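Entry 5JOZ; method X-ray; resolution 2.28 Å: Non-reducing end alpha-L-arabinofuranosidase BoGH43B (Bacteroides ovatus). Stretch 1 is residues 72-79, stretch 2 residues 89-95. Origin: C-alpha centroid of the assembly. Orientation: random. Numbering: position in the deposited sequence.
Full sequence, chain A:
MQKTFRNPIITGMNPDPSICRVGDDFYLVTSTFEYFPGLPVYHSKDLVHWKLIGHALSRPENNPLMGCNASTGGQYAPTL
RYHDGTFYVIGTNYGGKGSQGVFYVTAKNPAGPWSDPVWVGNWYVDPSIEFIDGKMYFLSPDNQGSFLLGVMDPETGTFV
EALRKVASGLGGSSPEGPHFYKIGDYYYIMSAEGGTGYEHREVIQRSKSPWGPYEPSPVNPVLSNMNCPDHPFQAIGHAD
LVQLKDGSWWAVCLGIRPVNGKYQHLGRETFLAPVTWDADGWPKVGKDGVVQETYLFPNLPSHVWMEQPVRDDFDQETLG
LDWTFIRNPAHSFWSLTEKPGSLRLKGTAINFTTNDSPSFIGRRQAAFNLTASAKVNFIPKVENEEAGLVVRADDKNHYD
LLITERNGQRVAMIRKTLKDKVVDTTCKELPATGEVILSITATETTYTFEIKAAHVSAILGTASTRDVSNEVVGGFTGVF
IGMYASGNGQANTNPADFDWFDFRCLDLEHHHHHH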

# COMPACT_ATOMS: atom_id res chain seq x y z
N THR A 72 3.11 11.05 -3.66
CA THR A 72 2.31 11.42 -4.84
C THR A 72 2.91 10.94 -6.17
O THR A 72 2.33 11.19 -7.22
CB THR A 72 2.10 12.95 -4.89
OG1 THR A 72 3.37 13.60 -4.81
CG2 THR A 72 1.21 13.43 -3.74
N GLY A 73 4.06 10.26 -6.13
CA GLY A 73 4.65 9.65 -7.32
C GLY A 73 4.61 8.13 -7.26
O GLY A 73 4.25 7.54 -6.22
N GLY A 74 4.95 7.50 -8.38
CA GLY A 74 5.02 6.05 -8.52
C GLY A 74 3.70 5.37 -8.86
O GLY A 74 2.91 5.90 -9.64
N GLN A 75 3.47 4.19 -8.29
CA GLN A 75 2.33 3.36 -8.66
C GLN A 75 1.01 3.76 -8.00
O GLN A 75 0.90 3.77 -6.77
CB GLN A 75 2.64 1.89 -8.34
CG GLN A 75 3.81 1.33 -9.12
CD GLN A 75 3.63 1.42 -10.64
OE1 GLN A 75 2.51 1.51 -11.13
NE2 GLN A 75 4.73 1.39 -11.39
N TYR A 76 0.02 4.10 -8.84
CA TYR A 76 -1.33 4.52 -8.43
C TYR A 76 -2.23 3.29 -8.55
O TYR A 76 -1.73 2.17 -8.66
CB TYR A 76 -1.82 5.68 -9.30
CG TYR A 76 -1.43 7.05 -8.82
CD1 TYR A 76 -0.10 7.36 -8.58
CD2 TYR A 76 -2.40 8.04 -8.61
CE1 TYR A 76 0.29 8.62 -8.14
CE2 TYR A 76 -2.03 9.32 -8.17
CZ TYR A 76 -0.68 9.60 -7.93
OH TYR A 76 -0.25 10.83 -7.49
N ALA A 77 -3.55 3.47 -8.48
CA ALA A 77 -4.50 2.34 -8.45
C ALA A 77 -4.28 1.31 -9.56
O ALA A 77 -4.33 1.67 -10.73
CB ALA A 77 -5.93 2.84 -8.52
N PRO A 78 -4.02 0.05 -9.19
CA PRO A 78 -3.94 -1.04 -10.15
C PRO A 78 -5.28 -1.74 -10.29
O PRO A 78 -6.10 -1.73 -9.36
CB PRO A 78 -2.97 -1.99 -9.48
CG PRO A 78 -3.36 -1.88 -8.03
CD PRO A 78 -3.80 -0.46 -7.83
N THR A 79 -5.50 -2.37 -11.44
CA THR A 79 -6.62 -3.30 -11.60
C THR A 79 -6.04 -4.68 -11.95
O THR A 79 -5.10 -4.77 -12.74
CB THR A 79 -7.62 -2.76 -12.65
OG1 THR A 79 -8.16 -1.52 -12.19
CG2 THR A 79 -8.74 -3.74 -12.91
N VAL A 89 -2.32 -7.26 -14.76
CA VAL A 89 -2.38 -6.15 -13.83
C VAL A 89 -2.04 -4.86 -14.56
O VAL A 89 -0.92 -4.69 -15.02
CB VAL A 89 -1.42 -6.34 -12.64
CG1 VAL A 89 -1.40 -5.09 -11.78
CG2 VAL A 89 -1.86 -7.52 -11.81
N ILE A 90 -3.01 -3.95 -14.61
CA ILE A 90 -2.87 -2.66 -15.27
C ILE A 90 -2.82 -1.59 -14.19
O ILE A 90 -3.52 -1.69 -13.19
CB ILE A 90 -4.03 -2.42 -16.30
CG1 ILE A 90 -3.66 -1.33 -17.30
CG2 ILE A 90 -5.34 -2.04 -15.62
CD1 ILE A 90 -4.65 -1.18 -18.44
N GLY A 91 -1.96 -0.59 -14.37
CA GLY A 91 -1.92 0.56 -13.46
C GLY A 91 -1.29 1.75 -14.13
O GLY A 91 -1.07 1.75 -15.35
N THR A 92 -1.01 2.78 -13.35
CA THR A 92 -0.30 3.97 -13.84
C THR A 92 0.91 4.30 -12.97
O THR A 92 0.83 4.28 -11.74
CB THR A 92 -1.23 5.19 -13.85
OG1 THR A 92 -2.56 4.79 -14.17
CG2 THR A 92 -0.76 6.23 -14.86
N ASN A 93 2.04 4.62 -13.61
CA ASN A 93 3.26 5.09 -12.94
C ASN A 93 3.43 6.59 -13.25
O ASN A 93 3.57 6.96 -14.41
CB ASN A 93 4.45 4.26 -13.46
CG ASN A 93 5.79 4.67 -12.85
OD1 ASN A 93 6.14 5.85 -12.78
ND2 ASN A 93 6.56 3.66 -12.46
N TYR A 94 3.40 7.43 -12.22
CA TYR A 94 3.64 8.87 -12.39
C TYR A 94 4.96 9.27 -11.76
O TYR A 94 5.15 9.10 -10.56
CB TYR A 94 2.54 9.71 -11.72
CG TYR A 94 1.17 9.63 -12.39
CD1 TYR A 94 0.86 10.41 -13.50
CD2 TYR A 94 0.19 8.78 -11.88
CE1 TYR A 94 -0.39 10.34 -14.09
CE2 TYR A 94 -1.07 8.71 -12.47
CZ TYR A 94 -1.35 9.49 -13.58
OH TYR A 94 -2.61 9.40 -14.15
N GLY A 95 5.87 9.81 -12.58
CA GLY A 95 7.04 10.53 -12.09
C GLY A 95 8.37 9.81 -12.13
O GLY A 95 9.42 10.44 -11.99

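Residues 89-94 are the last part of a strand that begins earlier in the chain and runs antiparallel to stretch 1, the end-to-end directions of the touching parts lying 159° apart. Together the two segments bury 522 Å², summed over both sides. Pairing occurs in two short ladders whose register differs by one residue, with loop between them in stretch 1.

V89 opens the contact through its backbone and a light apolar touch. Its CA approaches T79 O at 3.2 Å, with an angle of 149° at the hydrogen, consistent with a CA-H...O contact. Its t rotamer leaves CG1 4.2 Å from P78 CB.

I90 and T79 make a hydrogen-bonded antiparallel pair: T79 N donates to I90 O at 2.7 Å (163°), and I90 N donates to T79 O at 2.9 Å (157°). Both side chains emerge on the same face of the sheet, and I90 CG2 packs 3.8 Å from T79 CB; two beta-branched residues suit this extended, buried position. I90 O also receives P78 CA at 3.1 Å. P78 has no amide hydrogen, and its CA-H points at I90 O (129° at the hydrogen).

At G91 the register shifts. Its CA lies 4.2 Å from P78 CA and 3.8 Å from A77 O, so this crossing is made by backbone proximity without a hydrogen bond. The coordinates leave room for a CB, so crowding does not account for the glycine.

T92 resumes the pairing through its carbonyl. Y76 N donates to T92 O at 3.0 Å and a nearly straight 171°, while Q75 CA approaches the same oxygen at 3.5 Å. The T92 hydroxyl is satisfied elsewhere in the structure.

N93 sits opposite Q75 in a non-hydrogen-bonded pair, CA to CA 4.7 Å, with both side chains leaving on one face. N93 CA lies 3.4 Å from G74 O (149° at the hydrogen), adding a CA-H...O contact.

Y94 closes the second ladder and has the largest area covered by the other stretch, 77 Å². G74 N donates to Y94 O at 2.7 Å (165°), and Y94 N returns a bond to G74 O at 3.0 Å (166°). G74 has phi of 85°, a value that by itself favours glycine. The Y94 ring presents its edge to the face of the Y76 ring: centroids are 4.9 Å apart, planes meet at 67°, and Y94 CD2 is 3.6 Å from Y76 CD1. Within stretch 1, Y76 OH donates to T72 O at 2.6 Å, tethering the far end of the ring that receives this edge.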